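Flavocytochrome C3 fumarate reductase (Shewanella frigidimarina, PDB 1QO8) catalyses the essentially one-way reduction of fumarate to succinate, using one FAD and four covalently bound haems c per subunit. Local coordinates at residues V305-M317 and S330-A344. Sequence-based numbering, arbitrary orientation.
Sequences VLATGGYGMNKEM and SSNNITATGDGVLMA. With FAD (flavin-adenine dinucleotide), chain G.
Met313 N donates to Ala336 O across 2.9 Å at a fairly straight 158°, and a weak bond from Gly338 N to Gly310 O joins the backbones again where Tyr311 and Gly338 bring their CA atoms to 3.7 Å. Such proximity depends on a bare Gly338: a CB there would run into Tyr311 CB and Met317 SD, and the positive phi is by itself easier for glycine. Water 1 ties the same loops together, lying 2.7 Å from both Thr308 O and Gly310 O and accepting from Gly338 N; water 3 links Gly312 N to Asn332 OD1. Met313 buries more of its surface against the other segment than any other residue here. With chi2 and chi3 both bent (-79° and -77°), its chain curls over residues 330-336, CG lying 3.5 Å from Asn332 CB, SD against Ser330 CB, and CE touching Ile334 CG2. Beyond Gly338, Met317 bends at chi3 and sets CE 3.6 Å from Val341 CG1, with SD beside Leu342 CD2. At the opposite end, Leu306 CD1 rests 3.9 Å from Ala344 CB. The cofactor lies along both segments: Gly309 CA comes to 3.3 Å from FAD O3P, the bridging oxygen of the diphosphate, and Asp339 OD2 accepts from FAD N6A at 2.9 Å. Asp339 OD1 is met by Thr337 OG1 from above the carboxylate plane, while Lys152 and Arg272 form salt bridges to the carboxylate. An alanine at Asp339 is likely to cost the adenine amino group one acceptor and leave these two cations without their shared counter-charge. In the fold, Leu306 ends strand 303-306 of the parallel sheet of the Rossmann-type FAD-binding domain, next to strand 524-526; helix 339-346 packs towards strand 271-278 through Met343, and Met317 of helix 315-321 meets Tyr320 of the second subunit.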
ATOM      1  N   VAL A 305      13.414 -14.577  11.607  1.00 46.69           N
ATOM      2  CA  VAL A 305      11.961 -14.806  11.522  1.00 44.55           C
ATOM      3  C   VAL A 305      11.270 -13.538  12.044  1.00 43.38           C
ATOM      4  O   VAL A 305      11.498 -13.146  13.199  1.00 42.77           O
ATOM      5  CB  VAL A 305      11.561 -15.995  12.398  1.00 42.56           C
ATOM      6  CG1 VAL A 305      10.038 -16.233  12.434  1.00 41.88           C
ATOM      7  CG2 VAL A 305      12.273 -17.305  12.069  1.00 39.63           C
ATOM      8  N   LEU A 306      10.590 -12.823  11.199  1.00 39.49           N
ATOM      9  CA  LEU A 306       9.781 -11.685  11.618  1.00 40.84           C
ATOM     10  C   LEU A 306       8.538 -12.212  12.337  1.00 39.42           C
ATOM     11  O   LEU A 306       7.835 -13.006  11.706  1.00 42.01           O
ATOM     12  CB  LEU A 306       9.307 -10.872  10.385  1.00 39.70           C
ATOM     13  CG  LEU A 306      10.502 -10.257   9.601  1.00 41.95           C
ATOM     14  CD1 LEU A 306      10.062  -9.424   8.354  1.00 40.58           C
ATOM     15  CD2 LEU A 306      11.389  -9.433  10.499  1.00 39.54           C
ATOM     16  N   ALA A 307       8.302 -11.855  13.583  1.00 37.87           N
ATOM     17  CA  ALA A 307       7.020 -12.336  14.231  1.00 38.19           C
ATOM     18  C   ALA A 307       6.581 -11.121  15.018  1.00 36.98           C
ATOM     19  O   ALA A 307       6.338 -11.224  16.213  1.00 36.56           O
ATOM     20  CB  ALA A 307       7.358 -13.403  15.279  1.00 35.47           C
ATOM     21  N   THR A 308       6.664  -9.985  14.359  1.00 35.88           N
ATOM     22  CA  THR A 308       6.458  -8.723  15.052  1.00 34.87           C
ATOM     23  C   THR A 308       5.029  -8.217  15.086  1.00 35.84           C
ATOM     24  O   THR A 308       4.843  -7.154  15.699  1.00 36.68           O
ATOM     25  CB  THR A 308       7.396  -7.786  14.250  1.00 40.38           C
ATOM     26  OG1 THR A 308       7.372  -6.476  14.813  1.00 52.99           O
ATOM     27  CG2 THR A 308       6.934  -7.551  12.874  1.00 32.46           C
ATOM     28  N   GLY A 309       4.011  -8.942  14.617  1.00 38.86           N
ATOM     29  CA  GLY A 309       2.633  -8.464  14.871  1.00 36.96           C
ATOM     30  C   GLY A 309       2.158  -7.424  13.898  1.00 38.75           C
ATOM     31  O   GLY A 309       2.790  -7.313  12.823  1.00 38.88           O
ATOM     32  N   GLY A 310       1.090  -6.627  14.200  1.00 38.24           N
ATOM     33  CA  GLY A 310       0.417  -5.935  13.065  1.00 37.76           C
ATOM     34  C   GLY A 310       0.859  -4.443  13.113  1.00 39.49           C
ATOM     35  O   GLY A 310       1.777  -4.107  13.885  1.00 39.48           O
ATOM     36  N   TYR A 311       0.165  -3.553  12.426  1.00 36.21           N
ATOM     37  CA  TYR A 311       0.611  -2.175  12.294  1.00 32.96           C
ATOM     38  C   TYR A 311      -0.526  -1.248  12.746  1.00 33.50           C
ATOM     39  O   TYR A 311      -0.436  -0.002  12.641  1.00 34.41           O
ATOM     40  CB  TYR A 311       1.099  -1.779  10.911  1.00 32.11           C
ATOM     41  CG  TYR A 311       0.209  -1.833   9.686  1.00 33.38           C
ATOM     42  CD1 TYR A 311      -0.618  -0.718   9.416  1.00 34.83           C
ATOM     43  CD2 TYR A 311       0.116  -2.904   8.830  1.00 33.16           C
ATOM     44  CE1 TYR A 311      -1.501  -0.715   8.349  1.00 34.48           C
ATOM     45  CE2 TYR A 311      -0.719  -2.884   7.707  1.00 34.25           C
ATOM     46  CZ  TYR A 311      -1.520  -1.771   7.478  1.00 34.14           C
ATOM     47  OH  TYR A 311      -2.351  -1.682   6.389  1.00 34.61           O
ATOM     48  N   GLY A 312      -1.428  -1.763  13.614  1.00 36.09           N
ATOM     49  CA  GLY A 312      -2.627  -0.904  13.886  1.00 36.46           C
ATOM     50  C   GLY A 312      -2.331   0.261  14.743  1.00 39.69           C
ATOM     51  O   GLY A 312      -3.153   1.212  14.759  1.00 42.36           O
ATOM     52  N   MET A 313      -1.202   0.336  15.489  1.00 36.47           N
ATOM     53  CA  MET A 313      -0.923   1.554  16.266  1.00 34.96           C
ATOM     54  C   MET A 313       0.099   2.447  15.560  1.00 37.71           C
ATOM     55  O   MET A 313       0.527   3.503  16.052  1.00 37.34           O
ATOM     56  CB  MET A 313      -0.318   1.156  17.630  1.00 38.20           C
ATOM     57  CG  MET A 313      -1.269   0.191  18.396  1.00 38.47           C
ATOM     58  SD  MET A 313      -2.549   1.243  19.098  1.00 38.62           S
ATOM     59  CE  MET A 313      -1.889   2.078  20.526  1.00 38.37           C
ATOM     60  N   ASN A 314       0.427   2.112  14.308  1.00 38.31           N
ATOM     61  CA  ASN A 314       1.349   3.044  13.589  1.00 39.38           C
ATOM     62  C   ASN A 314       0.428   4.001  12.866  1.00 39.25           C
ATOM     63  O   ASN A 314      -0.186   3.677  11.836  1.00 37.78           O
ATOM     64  CB  ASN A 314       2.224   2.203  12.595  1.00 37.00           C
ATOM     65  CG  ASN A 314       3.323   3.073  11.963  1.00 40.23           C
ATOM     66  OD1 ASN A 314       4.540   2.756  11.968  1.00 40.60           O
ATOM     67  ND2 ASN A 314       2.912   4.235  11.524  1.00 33.04           N
ATOM     68  N   LYS A 315       0.320   5.216  13.336  1.00 40.47           N
ATOM     69  CA  LYS A 315      -0.506   6.267  12.797  1.00 41.48           C
ATOM     70  C   LYS A 315      -0.149   6.713  11.365  1.00 41.88           C
ATOM     71  O   LYS A 315      -1.079   7.087  10.607  1.00 40.62           O
ATOM     72  CB  LYS A 315      -0.393   7.503  13.717  1.00 43.98           C
ATOM     73  CG  LYS A 315      -1.243   7.205  15.032  1.00 46.96           C
ATOM     74  CD  LYS A 315      -1.156   8.487  15.863  1.00 50.80           C
ATOM     75  CE  LYS A 315      -2.173   8.596  16.983  1.00 56.57           C
ATOM     76  NZ  LYS A 315      -1.777   7.832  18.202  1.00 60.92           N
ATOM     77  N   GLU A 316       1.127   6.679  11.031  1.00 39.34           N
ATOM     78  CA  GLU A 316       1.517   7.098   9.665  1.00 42.77           C
ATOM     79  C   GLU A 316       1.148   5.999   8.689  1.00 38.67           C
ATOM     80  O   GLU A 316       0.620   6.310   7.612  1.00 38.48           O
ATOM     81  CB  GLU A 316       3.060   7.354   9.576  1.00 44.90           C
ATOM     82  CG  GLU A 316       3.400   7.536   8.094  1.00 53.42           C
ATOM     83  CD  GLU A 316       4.817   7.900   7.707  1.00 56.84           C
ATOM     84  OE1 GLU A 316       5.527   8.447   8.573  1.00 58.45           O
ATOM     85  OE2 GLU A 316       5.176   7.629   6.542  1.00 59.69           O
ATOM     86  N   MET A 317       1.393   4.731   9.042  1.00 36.77           N
ATOM     87  CA  MET A 317       1.021   3.672   8.135  1.00 38.79           C
ATOM     88  C   MET A 317      -0.508   3.640   7.941  1.00 41.11           C
ATOM     89  O   MET A 317      -1.052   3.519   6.844  1.00 40.03           O
ATOM     90  CB  MET A 317       1.527   2.304   8.662  1.00 38.98           C
ATOM     91  CG  MET A 317       3.054   2.165   8.625  1.00 39.51           C
ATOM     92  SD  MET A 317       3.638   0.653   9.350  1.00 35.65           S
ATOM     93  CE  MET A 317       3.105  -0.683   8.342  1.00 36.09           C
ATOM     94  N   SER A 330      -7.777   2.237  18.914  1.00 34.06           N
ATOM     95  CA  SER A 330      -7.336   0.910  18.466  1.00 36.17           C
ATOM     96  C   SER A 330      -7.549   0.086  19.706  1.00 35.67           C
ATOM     97  O   SER A 330      -7.419   0.689  20.785  1.00 39.55           O
ATOM     98  CB  SER A 330      -5.765   0.921  18.156  1.00 30.38           C
ATOM     99  OG  SER A 330      -5.500  -0.537  17.973  1.00 33.15           O
ATOM    100  N   SER A 331      -7.750  -1.191  19.647  1.00 36.48           N
ATOM    101  CA  SER A 331      -7.781  -1.980  20.838  1.00 38.45           C
ATOM    102  C   SER A 331      -6.382  -2.568  21.140  1.00 38.48           C
ATOM    103  O   SER A 331      -6.352  -3.478  21.917  1.00 37.81           O
ATOM    104  CB  SER A 331      -8.703  -3.132  20.406  1.00 36.17           C
ATOM    105  OG  SER A 331      -7.948  -3.603  19.279  1.00 37.69           O
ATOM    106  N   ASN A 332      -5.363  -2.325  20.309  1.00 38.87           N
ATOM    107  CA  ASN A 332      -4.105  -3.040  20.345  1.00 38.50           C
ATOM    108  C   ASN A 332      -3.221  -2.723  21.537  1.00 35.53           C
ATOM    109  O   ASN A 332      -3.218  -1.606  22.019  1.00 33.08           O
ATOM    110  CB  ASN A 332      -3.228  -2.680  19.109  1.00 36.39           C
ATOM    111  CG  ASN A 332      -3.842  -3.336  17.861  1.00 39.37           C
ATOM    112  OD1 ASN A 332      -3.079  -3.679  16.976  1.00 36.31           O
ATOM    113  ND2 ASN A 332      -5.149  -3.649  17.903  1.00 36.14           N
ATOM    114  N   ASN A 333      -2.280  -3.635  21.814  1.00 38.94           N
ATOM    115  CA  ASN A 333      -1.130  -3.164  22.639  1.00 37.93           C
ATOM    116  C   ASN A 333      -0.304  -2.152  21.849  1.00 40.90           C
ATOM    117  O   ASN A 333      -0.269  -2.144  20.583  1.00 36.80           O
ATOM    118  CB  ASN A 333      -0.327  -4.430  22.920  1.00 37.70           C
ATOM    119  CG  ASN A 333       0.730  -4.260  23.997  1.00 37.01           C
ATOM    120  OD1 ASN A 333       1.019  -3.089  24.367  1.00 36.64           O
ATOM    121  ND2 ASN A 333       1.094  -5.420  24.509  1.00 33.42           N
ATOM    122  N   ILE A 334       0.415  -1.242  22.507  1.00 39.86           N
ATOM    123  CA  ILE A 334       1.240  -0.217  21.949  1.00 41.69           C
ATOM    124  C   ILE A 334       2.510  -0.767  21.243  1.00 40.32           C
ATOM    125  O   ILE A 334       3.072  -0.054  20.423  1.00 38.57           O
ATOM    126  CB  ILE A 334       1.703   0.810  23.014  1.00 44.22           C
ATOM    127  CG1 ILE A 334       2.511   0.059  24.088  1.00 44.28           C
ATOM    128  CG2 ILE A 334       0.438   1.497  23.597  1.00 44.98           C
ATOM    129  CD1 ILE A 334       3.196   0.991  25.068  1.00 46.37           C
ATOM    130  N   THR A 335       2.760  -2.045  21.210  1.00 39.12           N
ATOM    131  CA  THR A 335       3.810  -2.699  20.470  1.00 39.48           C
ATOM    132  C   THR A 335       3.539  -2.837  18.978  1.00 40.02           C
ATOM    133  O   THR A 335       4.493  -3.064  18.201  1.00 37.05           O
ATOM    134  CB  THR A 335       4.010  -4.140  21.023  1.00 38.77           C
ATOM    135  OG1 THR A 335       2.752  -4.783  20.887  1.00 36.22           O
ATOM    136  CG2 THR A 335       4.480  -4.109  22.466  1.00 39.36           C
ATOM    137  N   ALA A 336       2.287  -2.506  18.498  1.00 37.07           N
ATOM    138  CA  ALA A 336       1.904  -2.990  17.174  1.00 37.89           C
ATOM    139  C   ALA A 336       2.096  -1.843  16.169  1.00 38.75           C
ATOM    140  O   ALA A 336       1.135  -1.335  15.584  1.00 35.47           O
ATOM    141  CB  ALA A 336       0.449  -3.530  17.060  1.00 37.43           C
ATOM    142  N   THR A 337       3.389  -1.566  15.868  1.00 37.30           N
ATOM    143  CA  THR A 337       3.765  -0.409  15.116  1.00 34.89           C
ATOM    144  C   THR A 337       4.299  -0.725  13.716  1.00 37.35           C
ATOM    145  O   THR A 337       4.823   0.231  13.113  1.00 39.28           O
ATOM    146  CB  THR A 337       4.623   0.604  15.852  1.00 38.69           C
ATOM    147  OG1 THR A 337       5.891   0.031  16.185  1.00 37.21           O
ATOM    148  CG2 THR A 337       3.815   1.137  17.099  1.00 38.19           C
ATOM    149  N   GLY A 338       4.097  -1.956  13.267  1.00 35.49           N
ATOM    150  CA  GLY A 338       4.332  -2.264  11.841  1.00 35.22           C
ATOM    151  C   GLY A 338       5.853  -2.402  11.523  1.00 41.39           C
ATOM    152  O   GLY A 338       6.195  -2.442  10.327  1.00 35.50           O
ATOM    153  N   ASP A 339       6.711  -2.583  12.557  1.00 37.55           N
ATOM    154  CA  ASP A 339       8.144  -2.482  12.311  1.00 40.60           C
ATOM    155  C   ASP A 339       8.558  -3.546  11.306  1.00 40.39           C
ATOM    156  O   ASP A 339       9.491  -3.379  10.496  1.00 43.31           O
ATOM    157  CB  ASP A 339       8.938  -2.717  13.608  1.00 38.45           C
ATOM    158  CG  ASP A 339       8.830  -1.663  14.643  1.00 39.25           C
ATOM    159  OD1 ASP A 339       8.366  -0.538  14.355  1.00 40.76           O
ATOM    160  OD2 ASP A 339       9.249  -1.870  15.815  1.00 40.95           O
ATOM    161  N   GLY A 340       8.036  -4.736  11.505  1.00 39.33           N
ATOM    162  CA  GLY A 340       8.381  -5.916  10.710  1.00 39.00           C
ATOM    163  C   GLY A 340       8.094  -5.729   9.228  1.00 44.78           C
ATOM    164  O   GLY A 340       8.930  -6.001   8.336  1.00 43.55           O
ATOM    165  N   VAL A 341       6.922  -5.169   8.915  1.00 44.03           N
ATOM    166  CA  VAL A 341       6.594  -4.675   7.602  1.00 42.30           C
ATOM    167  C   VAL A 341       7.509  -3.560   7.120  1.00 43.25           C
ATOM    168  O   VAL A 341       7.842  -3.609   5.924  1.00 39.82           O
ATOM    169  CB  VAL A 341       5.109  -4.156   7.541  1.00 45.08           C
ATOM    170  CG1 VAL A 341       4.871  -3.198   6.386  1.00 37.34           C
ATOM    171  CG2 VAL A 341       4.123  -5.364   7.452  1.00 38.14           C
ATOM    172  N   LEU A 342       7.809  -2.503   7.891  1.00 42.74           N
ATOM    173  CA  LEU A 342       8.695  -1.474   7.432  1.00 44.59           C
ATOM    174  C   LEU A 342      10.102  -1.994   7.104  1.00 46.59           C
ATOM    175  O   LEU A 342      10.610  -1.631   6.048  1.00 47.59           O
ATOM    176  CB  LEU A 342       8.844  -0.336   8.435  1.00 44.67           C
ATOM    177  CG  LEU A 342       7.477   0.357   8.707  1.00 46.15           C
ATOM    178  CD1 LEU A 342       7.704   1.286   9.891  1.00 42.34           C
ATOM    179  CD2 LEU A 342       6.963   0.988   7.405  1.00 45.22           C
ATOM    180  N   MET A 343      10.733  -2.800   7.936  1.00 45.10           N
ATOM    181  CA  MET A 343      12.081  -3.311   7.713  1.00 46.27           C
ATOM    182  C   MET A 343      12.107  -4.247   6.497  1.00 44.55           C
ATOM    183  O   MET A 343      13.084  -4.323   5.751  1.00 44.49           O
ATOM    184  CB  MET A 343      12.570  -4.164   8.927  1.00 42.41           C
ATOM    185  CG  MET A 343      12.999  -3.225  10.030  1.00 46.83           C
ATOM    186  SD  MET A 343      13.595  -4.052  11.513  1.00 47.35           S
ATOM    187  CE  MET A 343      12.421  -5.277  11.962  1.00 48.83           C
ATOM    188  N   ALA A 344      11.030  -4.992   6.305  1.00 43.35           N
ATOM    189  CA  ALA A 344      10.908  -5.924   5.192  1.00 43.09           C
ATOM    190  C   ALA A 344      10.789  -5.169   3.870  1.00 45.51           C
ATOM    191  O   ALA A 344      11.509  -5.439   2.874  1.00 46.93           O
ATOM    192  CB  ALA A 344       9.872  -7.026   5.321  1.00 42.36           C
TER
HETATM  193  PA  FAD G 605       1.866  -9.986  18.593  1.00 37.10           P
HETATM  194  O1A FAD G 605       1.235 -10.873  19.621  1.00 36.29           O
HETATM  195  O2A FAD G 605       1.559  -8.668  18.526  1.00 34.89           O
HETATM  196  O5B FAD G 605       3.330  -9.864  19.151  1.00 38.68           O
HETATM  197  C5B FAD G 605       4.438  -9.230  18.388  1.00 37.74           C
HETATM  198  C4B FAD G 605       5.698  -9.088  19.380  1.00 37.13           C
HETATM  199  O4B FAD G 605       6.749  -8.444  18.507  1.00 36.70           O
HETATM  200  C3B FAD G 605       5.438  -8.002  20.476  1.00 36.57           C
HETATM  201  O3B FAD G 605       5.490  -8.351  21.785  1.00 34.67           O
HETATM  202  C2B FAD G 605       6.178  -6.715  19.957  1.00 37.21           C
HETATM  203  O2B FAD G 605       6.690  -5.843  20.994  1.00 40.43           O
HETATM  204  C1B FAD G 605       7.352  -7.361  19.320  1.00 36.52           C
HETATM  205  N9A FAD G 605       7.988  -6.522  18.296  1.00 40.56           N
HETATM  206  C8A FAD G 605       7.397  -5.668  17.399  1.00 37.92           C
HETATM  207  N7A FAD G 605       8.273  -4.989  16.711  1.00 38.16           N
HETATM  208  C5A FAD G 605       9.520  -5.409  17.164  1.00 37.60           C
HETATM  209  C6A FAD G 605      10.884  -4.979  16.869  1.00 38.01           C
HETATM  210  N6A FAD G 605      11.189  -4.064  15.991  1.00 38.15           N
HETATM  211  N1A FAD G 605      11.843  -5.673  17.531  1.00 37.75           N
HETATM  212  C2A FAD G 605      11.575  -6.586  18.526  1.00 39.56           C
HETATM  213  N3A FAD G 605      10.344  -7.023  18.874  1.00 38.68           N
HETATM  214  C4A FAD G 605       9.379  -6.370  18.172  1.00 38.96           C
HETATM  215  N1  FAD G 605      -7.507 -13.157  17.131  1.00 45.98           N
HETATM  216  C2  FAD G 605      -8.013 -14.357  17.228  1.00 47.89           C
HETATM  217  O2  FAD G 605      -7.946 -15.243  16.441  1.00 45.75           O
HETATM  218  N3  FAD G 605      -8.755 -14.784  18.371  1.00 52.54           N
HETATM  219  C4  FAD G 605      -8.891 -13.837  19.381  1.00 53.17           C
HETATM  220  O4  FAD G 605      -9.543 -14.107  20.349  1.00 56.32           O
HETATM  221  C4X FAD G 605      -8.370 -12.483  19.215  1.00 48.56           C
HETATM  222  N5  FAD G 605      -8.567 -11.562  20.171  1.00 46.53           N
HETATM  223  C5X FAD G 605      -8.022 -10.327  20.069  1.00 44.72           C
HETATM  224  C6  FAD G 605      -8.254  -9.419  21.112  1.00 43.24           C
HETATM  225  C7  FAD G 605      -7.708  -8.160  21.043  1.00 45.29           C
HETATM  226  C7M FAD G 605      -7.905  -7.135  22.114  1.00 43.57           C
HETATM  227  C8  FAD G 605      -6.875  -7.833  19.913  1.00 44.00           C
HETATM  228  C8M FAD G 605      -6.215  -6.489  19.862  1.00 44.80           C
HETATM  229  C9  FAD G 605      -6.621  -8.730  18.907  1.00 40.94           C
HETATM  230  C9A FAD G 605      -7.173  -9.989  18.946  1.00 42.13           C
HETATM  231  N10 FAD G 605      -7.013 -10.982  17.959  1.00 41.14           N
HETATM  232  C10 FAD G 605      -7.578 -12.195  18.056  1.00 44.56           C
HETATM  233  C1' FAD G 605      -5.890 -10.871  16.975  1.00 43.11           C
HETATM  234  C2' FAD G 605      -4.705 -11.794  17.419  1.00 41.42           C
HETATM  235  O2' FAD G 605      -4.704 -11.575  18.870  1.00 42.40           O
HETATM  236  C3' FAD G 605      -3.423 -11.080  16.926  1.00 39.59           C
HETATM  237  O3' FAD G 605      -3.439 -10.936  15.500  1.00 42.08           O
HETATM  238  C4' FAD G 605      -2.264 -12.127  17.031  1.00 41.19           C
HETATM  239  O4' FAD G 605      -2.114 -12.328  18.470  1.00 37.41           O
HETATM  240  C5' FAD G 605      -0.974 -11.388  16.524  1.00 36.37           C
HETATM  241  O5' FAD G 605       0.178 -12.313  17.036  1.00 41.82           O
HETATM  242  P   FAD G 605       1.651 -12.074  16.654  1.00 38.53           P
HETATM  243  O1P FAD G 605       2.398 -13.209  17.315  1.00 38.39           O
HETATM  244  O2P FAD G 605       1.617 -11.941  15.266  1.00 38.75           O
HETATM  245  O3P FAD G 605       1.916 -10.743  17.162  1.00 35.93           O
HETATM  246  O   HOH W   1       4.264  -4.773  14.656  1.00 42.18           O
HETATM  247  O   HOH W   2       6.317  -3.213  15.340  1.00 43.38           O
HETATM  248  O   HOH W   3      -2.339  -4.180  14.460  1.00 41.71           O